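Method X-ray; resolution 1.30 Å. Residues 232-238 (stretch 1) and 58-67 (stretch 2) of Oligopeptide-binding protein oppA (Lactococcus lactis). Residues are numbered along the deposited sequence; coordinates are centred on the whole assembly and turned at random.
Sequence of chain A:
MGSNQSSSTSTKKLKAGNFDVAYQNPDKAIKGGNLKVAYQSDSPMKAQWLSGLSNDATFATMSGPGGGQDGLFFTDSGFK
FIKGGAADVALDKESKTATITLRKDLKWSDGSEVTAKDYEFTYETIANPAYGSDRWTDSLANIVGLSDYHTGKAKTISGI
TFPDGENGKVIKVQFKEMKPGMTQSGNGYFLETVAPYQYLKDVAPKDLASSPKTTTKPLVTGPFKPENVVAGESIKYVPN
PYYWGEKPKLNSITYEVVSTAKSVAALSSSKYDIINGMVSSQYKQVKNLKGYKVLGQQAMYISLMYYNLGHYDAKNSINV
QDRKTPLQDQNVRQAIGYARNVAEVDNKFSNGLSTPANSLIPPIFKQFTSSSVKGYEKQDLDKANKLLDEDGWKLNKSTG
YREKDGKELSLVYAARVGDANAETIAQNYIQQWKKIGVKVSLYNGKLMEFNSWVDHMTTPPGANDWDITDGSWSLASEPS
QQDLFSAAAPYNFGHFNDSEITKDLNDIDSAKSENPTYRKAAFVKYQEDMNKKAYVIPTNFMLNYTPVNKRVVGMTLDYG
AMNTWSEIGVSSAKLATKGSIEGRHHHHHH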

ATOM      1  N   GLY A 232     -17.240   6.436   8.694  1.00 10.86           N
ATOM      2  CA  GLY A 232     -17.611   5.851   7.423  1.00 11.06           C
ATOM      3  C   GLY A 232     -17.760   6.871   6.291  1.00 10.24           C
ATOM      4  O   GLY A 232     -17.818   6.491   5.174  1.00 10.38           O
ATOM      5  N   GLU A 233     -17.812   8.153   6.633  1.00 10.29           N
ATOM      6  CA  GLU A 233     -18.189   9.172   5.639  1.00 10.66           C
ATOM      7  C   GLU A 233     -17.242  10.351   5.402  1.00 10.34           C
ATOM      8  O   GLU A 233     -16.904  10.630   4.285  1.00 11.32           O
ATOM      9  CB  GLU A 233     -19.571   9.749   6.038  1.00 11.32           C
ATOM     10  CG  GLU A 233     -20.712   8.748   6.082  1.00 13.04           C
ATOM     11  CD  GLU A 233     -22.065   9.411   6.409  1.00 16.11           C
ATOM     12  OE1 GLU A 233     -22.162  10.596   6.367  1.00 17.64           O
ATOM     13  OE2 GLU A 233     -22.936   8.643   6.715  1.00 20.57           O
ATOM     14  N   SER A 234     -16.883  11.064   6.447  1.00 10.28           N
ATOM     15  CA  SER A 234     -16.273  12.379   6.262  1.00 10.03           C
ATOM     16  C   SER A 234     -15.437  12.894   7.426  1.00  9.58           C
ATOM     17  O   SER A 234     -15.531  12.418   8.535  1.00 10.00           O
ATOM     18  CB  SER A 234     -17.405  13.413   5.980  1.00 11.22           C
ATOM     19  OG  SER A 234     -18.184  13.585   7.124  1.00 12.85           O
ATOM     20  N   ILE A 235     -14.641  13.897   7.116  1.00  9.23           N
ATOM     21  CA  ILE A 235     -13.855  14.653   8.087  1.00  9.17           C
ATOM     22  C   ILE A 235     -14.043  16.162   7.801  1.00  9.48           C
ATOM     23  O   ILE A 235     -13.960  16.580   6.685  1.00  9.92           O
ATOM     24  CB  ILE A 235     -12.340  14.404   7.899  1.00  9.26           C
ATOM     25  CG1 ILE A 235     -11.991  12.895   7.857  1.00  8.71           C
ATOM     26  CG2 ILE A 235     -11.525  15.150   8.982  1.00  9.36           C
ATOM     27  CD1 ILE A 235     -10.618  12.591   7.244  1.00  9.81           C
ATOM     28  N   LYS A 236     -14.279  16.938   8.838  1.00  9.52           N
ATOM     29  CA  LYS A 236     -14.218  18.419   8.766  1.00 10.51           C
ATOM     30  C   LYS A 236     -12.915  18.851   9.399  1.00  9.61           C
ATOM     31  O   LYS A 236     -12.683  18.697  10.569  1.00 10.30           O
ATOM     32  CB  LYS A 236     -15.396  19.161   9.477  1.00 11.99           C
ATOM     33  CG  LYS A 236     -15.414  20.707   9.078  1.00 15.31           C
ATOM     34  CD  LYS A 236     -16.272  21.606   9.929  1.00 20.74           C
ATOM     35  CE  LYS A 236     -15.870  23.092   9.752  1.00 22.99           C
ATOM     36  NZ  LYS A 236     -15.937  23.971  10.961  1.00 24.61           N
ATOM     37  N   TYR A 237     -12.083  19.435   8.580  1.00  8.91           N
ATOM     38  CA  TYR A 237     -10.813  19.957   9.017  1.00  8.34           C
ATOM     39  C   TYR A 237     -10.831  21.494   9.244  1.00  8.69           C
ATOM     40  O   TYR A 237     -11.395  22.257   8.433  1.00  8.55           O
ATOM     41  CB  TYR A 237      -9.806  19.690   7.931  1.00  8.28           C
ATOM     42  CG  TYR A 237      -9.257  18.277   7.795  1.00  6.91           C
ATOM     43  CD1 TYR A 237      -8.359  17.783   8.736  1.00  6.48           C
ATOM     44  CD2 TYR A 237      -9.524  17.497   6.682  1.00  6.71           C
ATOM     45  CE1 TYR A 237      -7.763  16.496   8.560  1.00  6.15           C
ATOM     46  CE2 TYR A 237      -8.948  16.240   6.527  1.00  6.99           C
ATOM     47  CZ  TYR A 237      -8.079  15.765   7.469  1.00  6.63           C
ATOM     48  OH  TYR A 237      -7.438  14.576   7.337  1.00  7.87           O
ATOM     49  N   VAL A 238     -10.199  21.931  10.332  1.00  9.12           N
ATOM     50  CA  VAL A 238      -9.982  23.362  10.608  1.00  9.95           C
ATOM     51  C   VAL A 238      -8.508  23.547  10.898  1.00  9.65           C
ATOM     52  O   VAL A 238      -7.827  22.558  11.167  1.00  8.91           O
ATOM     53  CB  VAL A 238     -10.847  23.860  11.847  1.00 10.33           C
ATOM     54  CG1 VAL A 238     -12.327  23.588  11.532  1.00 12.00           C
ATOM     55  CG2 VAL A 238     -10.412  23.145  13.131  1.00 11.07           C
TER
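Stretch 2, residues 58-67: TFATMSGPGG

A helical segment and the glycine-containing stretch of chain after it pack against one side of a β-strand in a small, largely apolar contact, centred on Tyr237 and fastened by a single hydrogen bond from its hydroxyl to the backbone of Met62. In stretch 1, residues 234–238 are extended, and the strand continues later in the chain. Stretch 2 enters as a helix that begins earlier in the chain and includes residues 58–62; residues 63–65 keep helical backbone angles without the regular bonding, and the chain then turns through Gly66 and Gly67. The strand and the helix run in nearly the same direction, with 14° between their N-to-C vectors and a closest approach of 10.8 Å between axes. Because of this alignment the two chains advance together: the CA of Ile235 lies 8.1 Å from the CA of Met62, and the CA of Tyr237 lies 7.4 Å from the CA of Pro65.

The alternation of the strand decides which residues take part. Ile235 and Tyr237 direct their CA-to-CB bonds toward stretch 2, whereas Lys236 and Val238 are out of its reach. Ile235, with chi1 m and chi2 t, extends its CD1 to the helix, 3.9 Å from Phe59 CE1, 4.1 Å from Met62 CB and 3.6 Å from Met62 O. The CA-to-CB bonds of Phe59 and Met62 point sideways, but the ends of both side chains come nearer to stretch 1. The Met62 methyl also skirts the start of stretch 1, its CE lying 4.3 Å from Glu233 O.

Tyr237 contributes the largest share of the 291 Å² buried between the two stretches. Its chi1 is m, and the ring reaches across to the segment in which the helical bonding becomes irregular. There the hydroxyl donates a hydrogen bond to the carbonyl of Met62, with 2.7 Å between Tyr237 OH and Met62 O. The acceptor lies at the ring edge, near its plane, and the bond gives the hydroxyl of this buried tyrosine a backbone acceptor. The same hydroxyl is close to the backbone of the next residue, Tyr237 OH being 3.2 Å from Ser63 CA. The Ser63 side chain itself is turned back to the helix, where its OG donates to Ala60 O at 2.7 Å.

Pro65 covers one face of the tyrosine ring. Its CB sits 3.6 Å from the ring centroid of Tyr237 and only 8° off the ring normal, a well-centred CH–π contact, while Pro65 CG approaches Tyr237 CE2 to 3.6 Å. Gly66 follows closely, with its N 3.4 Å from Tyr237 CE1. It has no side chain, and an ideally placed CB would stand a tight 3.3 Å from that same CE1, so the bare backbone can pass close to the ring. The bend is braced internally by backbone hydrogen bonds from Gly66 N to Ser63 O and from Gly67 N to Gly64 O, both 3.0 Å.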

ATOM      1  N   THR A  58      -7.180   4.631   1.027  1.00  7.19           N
ATOM      2  CA  THR A  58      -8.327   5.570   1.101  1.00  7.94           C
ATOM      3  C   THR A  58      -8.169   6.505   2.318  1.00  7.73           C
ATOM      4  O   THR A  58      -8.092   7.687   2.187  1.00  8.10           O
ATOM      5  CB  THR A  58      -9.619   4.780   1.190  1.00  7.96           C
ATOM      6  OG1 THR A  58      -9.782   4.058  -0.025  1.00 10.43           O
ATOM      7  CG2 THR A  58     -10.834   5.710   1.330  1.00  9.37           C
ATOM      8  N   PHE A  59      -8.064   5.935   3.500  1.00  7.63           N
ATOM      9  CA  PHE A  59      -7.940   6.791   4.684  1.00  8.16           C
ATOM     10  C   PHE A  59      -6.548   7.466   4.775  1.00  8.15           C
ATOM     11  O   PHE A  59      -6.432   8.603   5.179  1.00  8.45           O
ATOM     12  CB  PHE A  59      -8.273   6.070   6.010  1.00  8.27           C
ATOM     13  CG  PHE A  59      -8.422   7.066   7.091  1.00  8.44           C
ATOM     14  CD1 PHE A  59      -9.487   7.908   7.096  1.00 10.05           C
ATOM     15  CD2 PHE A  59      -7.348   7.311   7.947  1.00  9.66           C
ATOM     16  CE1 PHE A  59      -9.548   8.938   8.077  1.00 11.40           C
ATOM     17  CE2 PHE A  59      -7.439   8.311   8.868  1.00 11.16           C
ATOM     18  CZ  PHE A  59      -8.469   9.075   8.937  1.00 11.15           C
ATOM     19  N   ALA A  60      -5.499   6.766   4.360  1.00  8.22           N
ATOM     20  CA  ALA A  60      -4.187   7.399   4.328  1.00  8.57           C
ATOM     21  C   ALA A  60      -4.235   8.705   3.515  1.00  8.33           C
ATOM     22  O   ALA A  60      -3.752   9.664   3.913  1.00  8.77           O
ATOM     23  CB  ALA A  60      -3.136   6.439   3.734  1.00  9.24           C
ATOM     24  N   THR A  61      -4.935   8.664   2.390  1.00  7.97           N
ATOM     25  CA  THR A  61      -5.083   9.853   1.547  1.00  8.18           C
ATOM     26  C   THR A  61      -5.967  10.927   2.229  1.00  7.97           C
ATOM     27  O   THR A  61      -5.592  12.048   2.296  1.00  8.37           O
ATOM     28  CB  THR A  61      -5.644   9.499   0.189  1.00  8.18           C
ATOM     29  OG1 THR A  61      -4.728   8.620  -0.472  1.00 10.01           O
ATOM     30  CG2 THR A  61      -5.776  10.754  -0.659  1.00  9.45           C
ATOM     31  N   MET A  62      -7.101  10.529   2.760  1.00  7.24           N
ATOM     32  CA  MET A  62      -8.012  11.467   3.485  1.00  7.34           C
ATOM     33  C   MET A  62      -7.409  12.130   4.722  1.00  7.08           C
ATOM     34  O   MET A  62      -7.832  13.180   5.075  1.00  7.77           O
ATOM     35  CB  MET A  62      -9.323  10.751   3.844  1.00  7.13           C
ATOM     36  CG  MET A  62     -10.105  10.263   2.605  1.00  7.99           C
ATOM     37  SD  MET A  62     -11.694   9.474   3.040  1.00  9.10           S
ATOM     38  CE  MET A  62     -12.719  10.918   3.407  1.00 10.00           C
ATOM     39  N   SER A  63      -6.394  11.490   5.311  1.00  7.41           N
ATOM     40  CA  SER A  63      -5.655  12.032   6.451  1.00  7.44           C
ATOM     41  C   SER A  63      -4.652  13.140   6.089  1.00  7.29           C
ATOM     42  O   SER A  63      -4.077  13.708   6.947  1.00  8.19           O
ATOM     43  CB  SER A  63      -4.911  10.909   7.217  1.00  7.56           C
ATOM     44  OG  SER A  63      -3.741  10.480   6.516  1.00  7.94           O
ATOM     45  N   GLY A  64      -4.477  13.408   4.795  1.00  7.76           N
ATOM     46  CA  GLY A  64      -3.439  14.318   4.338  1.00  7.58           C
ATOM     47  C   GLY A  64      -3.399  15.693   5.037  1.00  7.49           C
ATOM     48  O   GLY A  64      -2.403  16.098   5.540  1.00  7.55           O
ATOM     49  N   PRO A  65      -4.546  16.387   5.044  1.00  7.55           N
ATOM     50  CA  PRO A  65      -4.569  17.714   5.684  1.00  7.56           C
ATOM     51  C   PRO A  65      -4.202  17.688   7.189  1.00  7.23           C
ATOM     52  O   PRO A  65      -3.704  18.633   7.723  1.00  7.91           O
ATOM     53  CB  PRO A  65      -6.022  18.201   5.463  1.00  8.02           C
ATOM     54  CG  PRO A  65      -6.478  17.515   4.227  1.00  7.86           C
ATOM     55  CD  PRO A  65      -5.822  16.101   4.343  1.00  7.77           C
ATOM     56  N   GLY A  66      -4.411  16.547   7.831  1.00  6.81           N
ATOM     57  CA  GLY A  66      -4.045  16.389   9.240  1.00  7.33           C
ATOM     58  C   GLY A  66      -2.610  15.922   9.490  1.00  7.29           C
ATOM     59  O   GLY A  66      -2.251  15.735  10.631  1.00  7.43           O
ATOM     60  N   GLY A  67      -1.803  15.807   8.433  1.00  6.65           N
ATOM     61  CA  GLY A  67      -0.421  15.388   8.568  1.00  7.10           C
ATOM     62  C   GLY A  67      -0.149  14.019   7.949  1.00  7.17           C
ATOM     63  O   GLY A  67       0.942  13.571   8.026  1.00  7.44           O
TER